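PDB 4OQJ: PKS from Streptomyces albus, which probably works as a polyketide synthase in oxazolomycin biosynthesis, its ketosynthase domain likely extending acyl chains by condensation together with a phosphopantetheine-bearing carrier domain. Local coordinates for residues G27-F32 against A114-E119; P105-F110 against A136-N141; G218-Q223 against N258-V263; T254-G259 against H371-A376. One frame throughout, in Å; residues are numbered along the deposited sequence.

Contact 1: G27-F32 against A114-E119; sequences GLACRF and AYEALE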
# COMPACT_ATOMS: atom_id res chain seq x y z
N GLY A 27 11.29 -14.01 -11.11
CA GLY A 27 11.98 -13.12 -12.02
C GLY A 27 12.42 -11.89 -11.26
O GLY A 27 11.95 -11.65 -10.15
N LEU A 28 13.33 -11.11 -11.84
CA LEU A 28 13.79 -9.89 -11.20
C LEU A 28 14.59 -9.08 -12.18
O LEU A 28 15.02 -9.58 -13.22
CB LEU A 28 14.61 -10.18 -9.94
CG LEU A 28 15.87 -11.06 -10.02
CD1 LEU A 28 17.04 -10.32 -10.61
CD2 LEU A 28 16.22 -11.57 -8.63
N ALA A 29 14.76 -7.80 -11.87
CA ALA A 29 15.51 -6.90 -12.72
C ALA A 29 15.99 -5.71 -11.90
O ALA A 29 15.42 -5.37 -10.87
CB ALA A 29 14.66 -6.43 -13.88
N CYS A 30 17.06 -5.08 -12.37
CA CYS A 30 17.64 -3.97 -11.66
C CYS A 30 18.55 -3.15 -12.55
O CYS A 30 19.27 -3.67 -13.41
CB CYS A 30 18.42 -4.47 -10.43
SG CYS A 30 19.72 -5.68 -10.84
N ARG A 31 18.50 -1.85 -12.31
CA ARG A 31 19.47 -0.91 -12.84
C ARG A 31 19.95 -0.12 -11.65
O ARG A 31 19.21 0.71 -11.09
CB ARG A 31 18.85 -0.02 -13.90
CG ARG A 31 18.15 -0.82 -15.01
CD ARG A 31 17.12 -0.02 -15.74
NE ARG A 31 16.68 -0.69 -16.97
CZ ARG A 31 16.12 -0.06 -17.99
NH1 ARG A 31 15.92 1.26 -17.92
NH2 ARG A 31 15.77 -0.74 -19.09
N PHE A 32 21.17 -0.43 -11.23
CA PHE A 32 21.80 0.16 -10.04
C PHE A 32 23.08 0.85 -10.52
O PHE A 32 23.50 0.64 -11.66
CB PHE A 32 22.12 -0.93 -9.01
CG PHE A 32 20.91 -1.61 -8.42
CD1 PHE A 32 19.73 -0.91 -8.18
CD2 PHE A 32 20.96 -2.94 -8.06
CE1 PHE A 32 18.63 -1.55 -7.62
CE2 PHE A 32 19.86 -3.57 -7.52
CZ PHE A 32 18.70 -2.87 -7.28
N ALA A 114 10.28 -3.07 -14.87
CA ALA A 114 9.20 -4.04 -14.68
C ALA A 114 9.04 -4.93 -15.91
O ALA A 114 8.83 -6.14 -15.78
CB ALA A 114 7.89 -3.32 -14.37
N TYR A 115 9.11 -4.33 -17.09
CA TYR A 115 9.09 -5.07 -18.34
C TYR A 115 10.21 -6.12 -18.32
O TYR A 115 9.96 -7.28 -18.62
CB TYR A 115 9.25 -4.09 -19.51
CG TYR A 115 9.06 -4.65 -20.92
CD1 TYR A 115 10.01 -5.49 -21.49
CD2 TYR A 115 7.98 -4.26 -21.69
CE1 TYR A 115 9.85 -5.96 -22.80
CE2 TYR A 115 7.81 -4.71 -22.98
CZ TYR A 115 8.74 -5.57 -23.54
OH TYR A 115 8.56 -6.01 -24.83
N GLU A 116 11.42 -5.70 -17.95
CA GLU A 116 12.55 -6.62 -17.89
C GLU A 116 12.32 -7.73 -16.89
O GLU A 116 12.70 -8.87 -17.15
CB GLU A 116 13.84 -5.87 -17.50
CG GLU A 116 14.46 -5.02 -18.60
CD GLU A 116 15.60 -4.12 -18.09
OE1 GLU A 116 15.67 -3.90 -16.86
OE2 GLU A 116 16.42 -3.64 -18.91
N ALA A 117 11.72 -7.41 -15.73
CA ALA A 117 11.51 -8.43 -14.70
C ALA A 117 10.55 -9.51 -15.18
O ALA A 117 10.76 -10.70 -14.93
CB ALA A 117 11.00 -7.80 -13.42
N LEU A 118 9.49 -9.10 -15.87
CA LEU A 118 8.51 -10.04 -16.42
C LEU A 118 9.13 -10.86 -17.55
O LEU A 118 8.92 -12.06 -17.65
CB LEU A 118 7.27 -9.31 -16.90
CG LEU A 118 6.36 -8.86 -15.75
CD1 LEU A 118 5.45 -7.74 -16.19
CD2 LEU A 118 5.56 -10.05 -15.26
N GLU A 119 9.92 -10.21 -18.40
CA GLU A 119 10.69 -10.93 -19.40
C GLU A 119 11.60 -12.00 -18.79
O GLU A 119 11.65 -13.11 -19.28
CB GLU A 119 11.55 -9.96 -20.20
CG GLU A 119 10.84 -9.36 -21.39
CD GLU A 119 11.82 -8.60 -22.27
OE1 GLU A 119 12.64 -7.84 -21.70
OE2 GLU A 119 11.77 -8.78 -23.51
O HOH W 1 17.70 -5.17 -15.47
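Arg31 and Glu116 form the ionic part of this contact. Arg31 NH2 gives a nearly straight bond to Glu116 OE2, 3.0 Å long with 169° at the hydrogen. OE2 lies in the guanidinium plane, at its edge. The carboxylate plane is turned 69° from the guanidinium plane, and NH2 meets OE2 from above it. The second bond, Arg31 NE to Glu116 OE1, is weak at 3.4 Å. An extended chain from CG to NE (chi3 167°) carries the group toward the helix. Arg31 NH1 has its own partners, a salt bridge to Glu112 and a bond to Gln109.

A water adds a polar link. It accepts from Cys30 N and lies 2.8 Å from Glu116 OE1.

The apolar part is small. Ala29 CB sits 3.8 Å from Glu116 CB and 3.9 Å from Ala117 CB.

The backbones also pack: Leu28 O faces Ala117 CA, and Gly27 CA lies 4.0 Å from Ala117 O. The axes of strand 27-31 and helix 114-119 approach to 6.0 Å.

The chemistry thus divides along the strand. Small side chains let the helix come close, while at the far end two glutamates would be expected to balance Arg31.

Contact 2: P105-F110 against A136-N141; sequences PQQRQF and AGVGLN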
# COMPACT_ATOMS: atom_id res chain seq x y z
N PRO A 105 11.45 10.62 -14.83
CA PRO A 105 12.36 9.52 -15.14
C PRO A 105 12.25 8.33 -14.19
O PRO A 105 12.49 7.21 -14.60
CB PRO A 105 13.75 10.16 -15.01
CG PRO A 105 13.53 11.61 -15.17
CD PRO A 105 12.15 11.91 -14.68
N GLN A 106 11.90 8.56 -12.93
CA GLN A 106 11.73 7.43 -12.01
C GLN A 106 10.65 6.47 -12.51
O GLN A 106 10.79 5.25 -12.37
CB GLN A 106 11.39 7.94 -10.61
CG GLN A 106 12.47 8.82 -10.01
CD GLN A 106 12.11 9.27 -8.61
OE1 GLN A 106 12.82 8.97 -7.65
NE2 GLN A 106 11.01 10.00 -8.49
N GLN A 107 9.57 7.01 -13.08
CA GLN A 107 8.45 6.19 -13.56
C GLN A 107 8.80 5.54 -14.88
O GLN A 107 8.41 4.40 -15.13
CB GLN A 107 7.17 7.04 -13.71
CG GLN A 107 6.70 7.59 -12.37
CD GLN A 107 5.25 8.05 -12.34
OE1 GLN A 107 4.40 7.57 -13.10
NE2 GLN A 107 4.96 8.97 -11.43
N ARG A 108 9.55 6.24 -15.73
CA ARG A 108 10.03 5.65 -16.98
C ARG A 108 10.96 4.49 -16.71
O ARG A 108 10.84 3.42 -17.31
CB ARG A 108 10.76 6.68 -17.83
CG ARG A 108 9.83 7.68 -18.52
CD ARG A 108 10.63 8.63 -19.34
NE ARG A 108 10.81 9.96 -18.78
CZ ARG A 108 11.90 10.71 -18.97
NH1 ARG A 108 12.96 10.23 -19.61
NH2 ARG A 108 11.93 11.96 -18.51
N GLN A 109 11.91 4.70 -15.81
CA GLN A 109 12.86 3.64 -15.47
C GLN A 109 12.14 2.47 -14.79
O GLN A 109 12.49 1.31 -15.01
CB GLN A 109 13.97 4.20 -14.59
CG GLN A 109 14.90 5.13 -15.34
CD GLN A 109 15.79 4.40 -16.32
OE1 GLN A 109 16.38 3.38 -15.99
NE2 GLN A 109 15.89 4.92 -17.53
N PHE A 110 11.13 2.75 -13.97
CA PHE A 110 10.42 1.66 -13.31
C PHE A 110 9.66 0.84 -14.35
O PHE A 110 9.60 -0.38 -14.25
CB PHE A 110 9.43 2.11 -12.24
CG PHE A 110 8.78 0.95 -11.56
CD1 PHE A 110 9.49 0.19 -10.63
CD2 PHE A 110 7.52 0.53 -11.92
CE1 PHE A 110 8.93 -0.93 -10.06
CE2 PHE A 110 6.94 -0.59 -11.35
CZ PHE A 110 7.64 -1.32 -10.41
N ALA A 136 4.48 -0.65 -5.96
CA ALA A 136 5.72 0.06 -6.28
C ALA A 136 5.71 1.47 -5.74
O ALA A 136 4.65 2.06 -5.53
CB ALA A 136 5.92 0.08 -7.78
N GLY A 137 6.90 2.02 -5.51
CA GLY A 137 7.03 3.39 -5.03
C GLY A 137 8.18 4.09 -5.71
O GLY A 137 9.14 3.44 -6.11
N VAL A 138 8.10 5.41 -5.85
CA VAL A 138 9.22 6.20 -6.33
C VAL A 138 9.56 7.26 -5.31
O VAL A 138 8.77 7.60 -4.43
CB VAL A 138 8.92 6.86 -7.70
CG1 VAL A 138 8.69 5.78 -8.78
CG2 VAL A 138 7.72 7.78 -7.61
N GLY A 139 10.76 7.79 -5.44
CA GLY A 139 11.26 8.79 -4.52
C GLY A 139 10.71 10.16 -4.82
O GLY A 139 9.89 10.32 -5.71
N LEU A 140 11.14 11.12 -4.02
CA LEU A 140 10.79 12.51 -4.20
C LEU A 140 10.94 12.89 -5.67
O LEU A 140 11.98 12.63 -6.27
CB LEU A 140 11.69 13.40 -3.34
CG LEU A 140 11.54 14.90 -3.53
CD1 LEU A 140 10.16 15.39 -3.03
CD2 LEU A 140 12.66 15.63 -2.80
N ASN A 141 9.91 13.51 -6.25
CA ASN A 141 9.98 13.84 -7.67
C ASN A 141 10.68 15.18 -7.86
O ASN A 141 10.05 16.22 -7.92
CB ASN A 141 8.59 13.86 -8.31
CG ASN A 141 8.65 13.93 -9.82
OD1 ASN A 141 9.73 14.13 -10.39
ND2 ASN A 141 7.52 13.77 -10.47
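Phe110 and Ala136 make the tight apolar end of this contact. The ring tip, Phe110 CZ, presses on Ala136 CB at 3.4 Å. Phe110 CG is anti to its backbone N (chi1 -177°), which starts the ring off toward the strand.

The other tight spot is polar. The side-chain amide of Gln106 reaches the backbone of Gly139. Gln106 NE2 gives a good bond to Gly139 O at 3.0 Å, arriving from above the carbonyl plane. Gly139 N returns a weak bond to Gln106 OE1 at 3.2 Å. Both ends of the amide have further partners: NE2 binds Asp104, and OE1 accepts from Ile222 N. Between the two spots Gln106 CB rests 3.9 Å from Val138 CG1.

The margin is looser. Gln107 CG only approaches Val138 CG1, at 4.5 Å, and the Gln107 amide bonds to Arg175 through OE1. Leu140 is partly exposed, and it packs on Asp168 of the second subunit.

Helix 105-121 thus begins over the end of strand 132-138, which runs between strands 186-190 and 214-221. Val172 of helix 171-180 touches Gln107, Phe110 and Val138. Beyond the strand, Asn141 OD1 caps the start of helix 142-147 at Leu144 N, and its ND2 bonds to Asn167.

Contact 3: G218-Q223 against N258-V263; sequences GAAHIQ and NGVGAV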
# COMPACT_ATOMS: atom_id res chain seq x y z
N GLY A 218 8.50 -3.39 -6.42
CA GLY A 218 9.71 -2.68 -6.78
C GLY A 218 9.68 -1.21 -6.43
O GLY A 218 8.74 -0.73 -5.82
N ALA A 219 10.73 -0.50 -6.82
CA ALA A 219 10.87 0.89 -6.46
C ALA A 219 11.93 1.52 -7.33
O ALA A 219 12.80 0.82 -7.85
CB ALA A 219 11.22 1.02 -4.99
N ALA A 220 11.85 2.84 -7.49
CA ALA A 220 12.87 3.60 -8.23
C ALA A 220 13.19 4.86 -7.46
O ALA A 220 12.30 5.49 -6.92
CB ALA A 220 12.37 3.98 -9.61
N HIS A 221 14.46 5.23 -7.42
CA HIS A 221 14.86 6.51 -6.83
C HIS A 221 15.90 7.13 -7.75
O HIS A 221 16.99 6.58 -7.92
CB HIS A 221 15.45 6.36 -5.44
CG HIS A 221 16.07 7.61 -4.92
ND1 HIS A 221 17.44 7.83 -4.92
CD2 HIS A 221 15.52 8.73 -4.39
CE1 HIS A 221 17.69 9.02 -4.42
NE2 HIS A 221 16.55 9.59 -4.09
N ILE A 222 15.55 8.25 -8.36
CA ILE A 222 16.47 8.93 -9.27
C ILE A 222 16.39 10.41 -9.05
O ILE A 222 15.33 11.02 -9.25
CB ILE A 222 16.17 8.64 -10.75
CG1 ILE A 222 16.15 7.14 -11.01
CG2 ILE A 222 17.23 9.30 -11.62
CD1 ILE A 222 15.58 6.78 -12.35
N GLN A 223 17.50 11.00 -8.63
CA GLN A 223 17.57 12.45 -8.46
C GLN A 223 17.71 13.11 -9.81
O GLN A 223 18.52 12.69 -10.64
CB GLN A 223 18.76 12.83 -7.59
CG GLN A 223 18.78 12.18 -6.24
CD GLN A 223 20.11 12.40 -5.56
OE1 GLN A 223 21.17 12.13 -6.12
NE2 GLN A 223 20.06 12.94 -4.34
N ASN A 258 21.28 6.26 -6.89
CA ASN A 258 20.18 6.27 -7.85
C ASN A 258 20.01 4.90 -8.44
O ASN A 258 20.99 4.26 -8.81
CB ASN A 258 20.47 7.32 -8.93
CG ASN A 258 20.62 8.71 -8.34
OD1 ASN A 258 19.67 9.48 -8.29
ND2 ASN A 258 21.80 9.02 -7.89
N GLY A 259 18.77 4.43 -8.53
CA GLY A 259 18.54 3.13 -9.11
C GLY A 259 17.12 2.65 -9.03
O GLY A 259 16.24 3.34 -8.50
N VAL A 260 16.89 1.46 -9.58
CA VAL A 260 15.55 0.93 -9.73
C VAL A 260 15.66 -0.57 -9.73
O VAL A 260 16.62 -1.13 -10.26
CB VAL A 260 14.86 1.42 -11.03
CG1 VAL A 260 15.71 1.07 -12.26
CG2 VAL A 260 13.49 0.82 -11.19
N GLY A 261 14.67 -1.24 -9.13
CA GLY A 261 14.66 -2.68 -9.08
C GLY A 261 13.24 -3.21 -8.96
O GLY A 261 12.34 -2.50 -8.50
N ALA A 262 13.06 -4.45 -9.38
CA ALA A 262 11.77 -5.12 -9.27
C ALA A 262 11.94 -6.63 -9.17
O ALA A 262 12.89 -7.22 -9.72
CB ALA A 262 10.89 -4.77 -10.47
N VAL A 263 11.03 -7.26 -8.44
CA VAL A 263 10.93 -8.70 -8.40
C VAL A 263 9.53 -9.13 -8.80
O VAL A 263 8.57 -8.38 -8.63
CB VAL A 263 11.27 -9.26 -6.99
CG1 VAL A 263 12.70 -8.92 -6.63
CG2 VAL A 263 10.28 -8.72 -5.93
O HOH W 2 23.42 11.69 -6.86
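Gly218 faces Ala262 at the first of four antiparallel pairs, which join two neighbouring central strands of the ketosynthase thiolase fold. This pair is non-hydrogen-bonded, and Gly218 CA comes within 3.1 Å of Gly261 O.

Ala219 and Gly261 follow as a hydrogen-bonded pair. Their two backbone bonds are alike, 3.1 Å each between N and O.

Ala220 is opposite Val260, again non-hydrogen-bonded. Val260 CG2, anti to its backbone N, is the branch that meets Ala220 CB at 3.7 Å. The valine side chain also meets Phe110 and Cys113, so this face of the sheet is covered by helix 105-121.

His221 pairs with Gly259 through two bonds. The one from His221 N to Gly259 O is 2.8 Å long and almost straight. The His221 ring is on the other face, where ND1 is bonded to Gly257 O. His221 O also receives a CA-H...O contact from Asn258 CA at 3.2 Å.

Past the strand the Asn258 side chain replaces the backbone as acceptor. Ile222 CA lies 3.4 Å from Asn258 OD1. The Asn258 amide is fixed from its other end by ND2, bonded to Gln80 O. Gln223 N then meets Asn258 OD1 at 2.7 Å and 173°, nearly along the C=O axis.

Contact 4: T254-G259 against H371-A376; sequences TVIGNG and HLDTAA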
# COMPACT_ATOMS: atom_id res chain seq x y z
N THR A 254 26.79 7.65 4.61
CA THR A 254 26.59 6.95 3.35
C THR A 254 26.54 7.98 2.23
O THR A 254 26.82 9.15 2.45
CB THR A 254 25.31 6.08 3.40
OG1 THR A 254 25.22 5.22 2.26
CG2 THR A 254 24.05 6.94 3.48
N VAL A 255 26.22 7.53 1.03
CA VAL A 255 26.05 8.40 -0.14
C VAL A 255 24.71 8.05 -0.75
O VAL A 255 24.39 6.88 -0.92
CB VAL A 255 27.13 8.19 -1.21
CG1 VAL A 255 27.01 9.25 -2.30
CG2 VAL A 255 28.46 8.27 -0.60
N ILE A 256 23.92 9.03 -1.08
CA ILE A 256 22.67 8.79 -1.73
C ILE A 256 22.93 8.22 -3.10
O ILE A 256 23.81 8.66 -3.76
CB ILE A 256 21.80 10.03 -1.76
CG1 ILE A 256 20.36 9.61 -1.67
CG2 ILE A 256 22.13 10.94 -2.93
CD1 ILE A 256 20.12 8.97 -0.34
N GLY A 257 22.19 7.23 -3.49
CA GLY A 257 22.37 6.66 -4.81
C GLY A 257 21.12 6.68 -5.65
O GLY A 257 20.02 7.03 -5.18
N ASN A 258 21.28 6.26 -6.89
CA ASN A 258 20.18 6.27 -7.85
C ASN A 258 20.01 4.90 -8.44
O ASN A 258 20.99 4.26 -8.81
CB ASN A 258 20.47 7.32 -8.93
CG ASN A 258 20.62 8.71 -8.34
OD1 ASN A 258 19.67 9.48 -8.29
ND2 ASN A 258 21.80 9.02 -7.89
N GLY A 259 18.77 4.43 -8.53
CA GLY A 259 18.54 3.13 -9.11
C GLY A 259 17.12 2.65 -9.03
O GLY A 259 16.24 3.34 -8.50
N HIS A 371 23.22 4.42 -0.79
CA HIS A 371 21.90 4.36 -0.22
C HIS A 371 20.89 4.74 -1.29
O HIS A 371 20.75 5.92 -1.61
CB HIS A 371 21.82 5.30 0.99
CG HIS A 371 20.58 5.16 1.81
ND1 HIS A 371 19.40 4.68 1.29
CD2 HIS A 371 20.33 5.44 3.11
CE1 HIS A 371 18.47 4.67 2.23
NE2 HIS A 371 19.01 5.13 3.35
N LEU A 372 20.18 3.76 -1.85
CA LEU A 372 19.25 4.00 -2.96
C LEU A 372 17.87 4.48 -2.50
O LEU A 372 16.91 4.47 -3.27
CB LEU A 372 19.11 2.74 -3.81
CG LEU A 372 20.07 2.62 -5.00
CD1 LEU A 372 21.46 2.92 -4.60
CD2 LEU A 372 20.01 1.23 -5.62
N ASP A 373 17.79 4.91 -1.25
CA ASP A 373 16.59 5.61 -0.78
C ASP A 373 15.35 4.72 -0.95
O ASP A 373 15.31 3.62 -0.40
CB ASP A 373 16.47 6.94 -1.52
CG ASP A 373 15.50 7.89 -0.86
OD1 ASP A 373 15.87 8.46 0.18
OD2 ASP A 373 14.38 8.07 -1.39
N THR A 374 14.35 5.14 -1.73
CA THR A 374 13.16 4.32 -1.95
C THR A 374 13.49 2.92 -2.45
O THR A 374 12.80 1.94 -2.13
CB THR A 374 12.23 5.02 -2.98
OG1 THR A 374 12.23 6.44 -2.73
CG2 THR A 374 10.81 4.50 -2.90
N ALA A 375 14.56 2.82 -3.23
CA ALA A 375 14.98 1.55 -3.83
C ALA A 375 16.03 0.78 -3.03
O ALA A 375 16.57 -0.21 -3.51
CB ALA A 375 15.53 1.81 -5.23
N ALA A 376 16.34 1.24 -1.82
CA ALA A 376 17.43 0.64 -1.06
C ALA A 376 17.15 -0.83 -0.78
O ALA A 376 18.03 -1.67 -0.87
CB ALA A 376 17.66 1.39 0.24
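Val255 and Gly257 hold the backbone of His371 from both of its ends, making a single bridge between Ile256 and His371. His371 N points straight at Val255 O, 2.7 Å away with 177° at the hydrogen. Gly257 N bonds to His371 O, also at 2.7 Å, but arrives from above the carbonyl plane.

The side chains fill in around this bridge. Thr254 OG1 lies 3.6 Å from His371 CB. The methyl Thr254 CG2 stands at the edge of the imidazole, near its plane, 4.0 Å from His371 CD2. Ile256 bends its end back, so that CD1 rests 3.4 Å from His371 O. Further on, Leu372 CD1 packs on Gly257 CA at 3.9 Å. Ala375 CB touches Gly259 O at 3.7 Å, just before helix 376-390.

His371 CG is anti to the backbone N (chi1 -171°), which starts the ring off beside the carbonyl carbon. The bond from Asp373 N to His371 ND1, 3.0 Å long, restrains the ring's rotation. That donor is tilted 25° from the ring plane. NE2 binds a glycerol, probably from the crystallisation liquor.

The GHLDTAAG sequence around His371 resembles the motif that carries an active-site histidine in ketosynthases. With ND1 occupied by Asp373 N, NE2 is the ring nitrogen that meets the glycerol, which is consistent with His371 lining an active-site pocket.

In the fold
All four contacts are buried in the ketosynthase part, at different distances from the chain centre: about 3 Å for contact 1, about 21 Å for contact 4, centre to centre. None is a surface contact, though each has a partly exposed residue or two. Contacts 1 and 2 both lay helix 105-121 on the central sheet, meeting strands 23-31 and 132-138. Contact 3 is inside that sheet, and its strands neighbour theirs. It shares Asn258 and Gly259 with contact 4, which joins two loops. Chemistry follows place: a salt bridge beside small residues in contact 1, an amide on backbone in contact 2, strand pairing in contact 3, an isolated bridge at a histidine in contact 4.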